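PDB 3X17: endoglucanase from Uncultured bacterium, which hydrolyses internal beta-1,4-glucosidic bonds in cellulose-type glucans, as an endoglucanase of glycoside hydrolase family 9 that carries an N-terminal Ig-like domain. Local coordinates for residues P379-Y384 and G443-F448; H493-V496 and M502-G505. One frame throughout, in Å; residues are numbered along the deposited sequence.

Interaction 1: residues P379-Y384 and G443-F448; sequences PAALGY and GMLLLF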
# COMPACT_ATOMS: atom_id res chain seq x y z
N PRO A 379 -6.33 -3.01 11.20
CA PRO A 379 -5.80 -1.67 10.96
C PRO A 379 -5.33 -0.99 12.26
O PRO A 379 -5.02 0.21 12.27
CB PRO A 379 -7.03 -0.94 10.41
CG PRO A 379 -8.13 -1.50 11.17
CD PRO A 379 -7.80 -3.00 11.32
N ALA A 380 -5.34 -1.72 13.37
CA ALA A 380 -5.24 -1.08 14.67
C ALA A 380 -3.89 -0.38 14.95
O ALA A 380 -3.82 0.44 15.86
CB ALA A 380 -5.60 -2.07 15.81
N ALA A 381 -2.84 -0.65 14.16
CA ALA A 381 -1.57 0.05 14.38
C ALA A 381 -1.74 1.56 14.23
O ALA A 381 -1.02 2.33 14.88
CB ALA A 381 -0.51 -0.44 13.42
N LEU A 382 -2.63 1.98 13.34
CA LEU A 382 -2.93 3.40 13.19
C LEU A 382 -3.54 3.97 14.48
O LEU A 382 -3.34 5.14 14.84
CB LEU A 382 -3.89 3.63 12.03
CG LEU A 382 -3.43 3.26 10.60
CD1 LEU A 382 -4.58 3.39 9.58
CD2 LEU A 382 -2.24 4.09 10.13
N GLY A 383 -4.26 3.13 15.20
CA GLY A 383 -4.84 3.59 16.45
C GLY A 383 -3.75 3.70 17.50
O GLY A 383 -3.69 4.69 18.23
N TYR A 384 -2.92 2.67 17.61
CA TYR A 384 -1.76 2.72 18.50
C TYR A 384 -1.01 4.03 18.29
O TYR A 384 -0.76 4.77 19.24
CB TYR A 384 -0.81 1.56 18.21
CG TYR A 384 -1.14 0.30 18.95
CD1 TYR A 384 -2.13 -0.57 18.49
CD2 TYR A 384 -0.39 -0.09 20.05
CE1 TYR A 384 -2.41 -1.78 19.16
CE2 TYR A 384 -0.63 -1.29 20.69
CZ TYR A 384 -1.65 -2.12 20.27
OH TYR A 384 -1.84 -3.31 20.94
N GLY A 443 7.59 -1.72 6.45
CA GLY A 443 8.33 -0.47 6.32
C GLY A 443 7.69 0.63 7.13
O GLY A 443 8.36 1.39 7.85
N MET A 444 6.37 0.72 7.03
CA MET A 444 5.58 1.67 7.80
C MET A 444 5.74 1.47 9.32
O MET A 444 5.88 2.44 10.03
CB MET A 444 4.09 1.62 7.40
CG MET A 444 3.23 2.73 8.04
SD MET A 444 1.46 2.38 7.86
CE MET A 444 1.26 2.47 6.08
N LEU A 445 5.75 0.24 9.82
CA LEU A 445 5.97 0.06 11.26
C LEU A 445 7.37 0.49 11.71
O LEU A 445 7.52 1.08 12.79
CB LEU A 445 5.67 -1.37 11.75
CG LEU A 445 4.32 -1.98 11.38
CD1 LEU A 445 4.28 -3.43 11.83
CD2 LEU A 445 3.14 -1.19 11.93
N LEU A 446 8.38 0.24 10.88
CA LEU A 446 9.73 0.78 11.13
C LEU A 446 9.71 2.30 11.22
O LEU A 446 10.22 2.88 12.18
CB LEU A 446 10.72 0.35 10.05
CG LEU A 446 10.97 -1.15 9.98
CD1 LEU A 446 11.57 -1.53 8.62
CD2 LEU A 446 11.90 -1.59 11.11
N LEU A 447 9.01 2.95 10.29
CA LEU A 447 8.92 4.38 10.32
C LEU A 447 8.12 4.90 11.51
O LEU A 447 8.37 6.01 11.97
CB LEU A 447 8.37 4.95 9.01
CG LEU A 447 9.27 4.78 7.78
CD1 LEU A 447 8.56 5.24 6.51
CD2 LEU A 447 10.62 5.48 7.96
N PHE A 448 7.12 4.16 11.98
CA PHE A 448 6.37 4.62 13.16
C PHE A 448 7.33 4.68 14.38
O PHE A 448 7.31 5.65 15.14
CB PHE A 448 5.22 3.68 13.51
CG PHE A 448 3.98 3.85 12.64
CD1 PHE A 448 3.82 4.96 11.82
CD2 PHE A 448 2.98 2.89 12.66
CE1 PHE A 448 2.67 5.11 11.03
CE2 PHE A 448 1.80 3.05 11.90
CZ PHE A 448 1.66 4.16 11.09
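Phe448 and Leu382 meet with the ring turned edge-on: methyl CD2 of Leu382 lies near the plane of the Phe448 ring and approaches its CZ at 4.0 Å. The methyl therefore abuts the rim of the ring and not its face. In Phe448, chi1 of -78° puts CG opposite the carbonyl carbon, and the ring then reaches from helix 435-452 into the gap between the two helices. A neighbouring rim atom is close to Ala381, where CE2 of Phe448 stands 4.2 Å from Ala381 O. That oxygen lies at an oblique angle to the ring. One turn earlier on the same helix, Leu445 adds a second point of touch, its CD2 lying 4.0 Å from Ala381 CB. The CB of Ala381 points toward the opposing helix, whereas Leu382 and Leu445 arrive by their terminal methyls. With the nearest CA atoms, those of Ala381 and Leu445, still 8.2 Å apart, mainly side chains bridge the gap, the Ala381 carbonyl joining in, and bury a modest 141 Å² in all. Phe448 also stacks on Phe385, the residue just beyond the first segment, which continues the apolar seam. This is buried helix-helix packing within the alpha/alpha barrel domain: helix 381-390 is backed by helix 337-351 through Leu382 on Trp342, while helix 435-452 rests against helix 396-418 through Leu446 and against helix 543-558 through Met444 and Leu447.

Interaction 2: residues H493-V496 and M502-G505; sequences HRLV and MVPG
Val496 reaches across to Met502 and Val503, CG1 facing the Met502 tip and CG2 lying mainly against Val503. Its CB points toward 502-505 but stays more than 4.5 Å from every atom there, so the branches do the touching. The two methyls diverge from it: chi1 of 164° sets CG1 opposite the backbone N, which leaves CG2 opposite the carbonyl carbon. CG1 meets the end of Met502, lying 4.1 Å from CE. Met502 starts out pointing away from the helix, and its tip returns because the chain bends at both chi2 (48°) and chi3 (66°), folding the thioether methyl back over the valine. The other branch, CG2, sits against the start of Val503: 3.4 Å from the backbone N, and 3.8 Å from that residue's own CG2. The single methyl CG2 of Val496 thus meets both CB (4.0 Å) and CG2 of Val503, the side chains crossing at a slant. Val503 CG2 is also approached by Leu495, whose CD2 comes within 4.3 Å, and more loosely by the imidazole of His493, whose NE2 is 4.4 Å away at an angle oblique to the ring. His493 occupies the N-cap position of helix 494-499, so side chains of its cap and first turn gather round one valine methyl. Beyond the two segments, Leu129 of helix 115-130 packs on Val503, while Val503 O accepts a hydrogen bond from Thr481 OG1. The short return of the chain after the helix is thus packed on that helix by dispersion and shape. The planar geometry at Val503 N directs its N-H toward Val496 CG2, and a methyl carbon is no acceptor; that close approach is therefore van der Waals packing, as are the side-chain contacts around it.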
# COMPACT_ATOMS: atom_id res chain seq x y z
N HIS A 493 -5.28 -6.49 -14.93
CA HIS A 493 -5.99 -5.22 -14.86
C HIS A 493 -6.82 -5.04 -16.11
O HIS A 493 -6.29 -4.89 -17.21
CB HIS A 493 -5.02 -4.05 -14.74
CG HIS A 493 -5.69 -2.76 -14.33
ND1 HIS A 493 -5.64 -2.27 -13.04
CD2 HIS A 493 -6.41 -1.87 -15.04
CE1 HIS A 493 -6.31 -1.14 -12.98
NE2 HIS A 493 -6.76 -0.86 -14.19
N ARG A 494 -8.13 -5.02 -15.91
CA ARG A 494 -9.10 -5.11 -16.98
C ARG A 494 -9.00 -3.93 -17.93
O ARG A 494 -9.00 -4.13 -19.14
CB ARG A 494 -10.52 -5.24 -16.40
CG ARG A 494 -10.91 -6.70 -16.17
CD ARG A 494 -12.06 -6.81 -15.20
NE ARG A 494 -12.39 -8.20 -14.91
CZ ARG A 494 -11.87 -8.89 -13.90
NH1 ARG A 494 -10.99 -8.32 -13.06
NH2 ARG A 494 -12.21 -10.16 -13.74
N LEU A 495 -8.84 -2.71 -17.40
CA LEU A 495 -8.71 -1.53 -18.24
C LEU A 495 -7.41 -1.53 -19.03
O LEU A 495 -7.41 -1.19 -20.22
CB LEU A 495 -8.83 -0.25 -17.41
CG LEU A 495 -8.62 1.06 -18.21
CD1 LEU A 495 -9.69 1.25 -19.29
CD2 LEU A 495 -8.59 2.26 -17.29
N VAL A 496 -6.31 -1.89 -18.38
CA VAL A 496 -5.03 -1.95 -19.05
C VAL A 496 -5.09 -2.95 -20.20
O VAL A 496 -4.70 -2.63 -21.34
CB VAL A 496 -3.87 -2.31 -18.08
CG1 VAL A 496 -2.64 -2.75 -18.87
CG2 VAL A 496 -3.56 -1.10 -17.15
N MET A 502 -1.18 1.44 -20.61
CA MET A 502 -0.71 1.24 -19.22
C MET A 502 -1.27 2.30 -18.28
O MET A 502 -1.22 3.52 -18.57
CB MET A 502 0.82 1.26 -19.13
CG MET A 502 1.35 0.81 -17.75
SD MET A 502 0.66 -0.73 -17.07
CE MET A 502 1.28 -1.96 -18.22
N VAL A 503 -1.80 1.85 -17.15
CA VAL A 503 -1.98 2.72 -16.01
C VAL A 503 -0.73 2.70 -15.12
O VAL A 503 -0.42 1.68 -14.48
CB VAL A 503 -3.21 2.34 -15.18
CG1 VAL A 503 -3.29 3.23 -13.93
CG2 VAL A 503 -4.50 2.45 -16.03
N PRO A 504 -0.00 3.83 -15.07
CA PRO A 504 1.25 3.86 -14.34
C PRO A 504 1.04 4.06 -12.82
O PRO A 504 0.02 4.62 -12.41
CB PRO A 504 1.99 5.06 -14.96
CG PRO A 504 0.89 5.99 -15.42
CD PRO A 504 -0.34 5.13 -15.69
N GLY A 505 1.98 3.57 -12.02
CA GLY A 505 2.06 3.89 -10.61
C GLY A 505 1.36 2.86 -9.73
O GLY A 505 1.25 3.05 -8.50

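How the interactions relate
Once the chain has left the N-terminal Ig-like domain and entered the glycoside hydrolase family 9 domain, interaction 1 comes first. It closes a loop of 58 residues, largely helical and including helix 396-418, and brings helix 381-390 against helix 435-452. The chain then passes through helix 456-469 before reaching interaction 2, which spans only five residues and folds the stretch following helix 494-499 back onto that helix. The contacts follow in series, neither enclosing nor crossing the other. Their centres are 29 Å apart, on opposite sides of the chain's centre, and their nearest atoms about 15 Å: one joins barrel helices, the other packs a short helix against the loop that follows it.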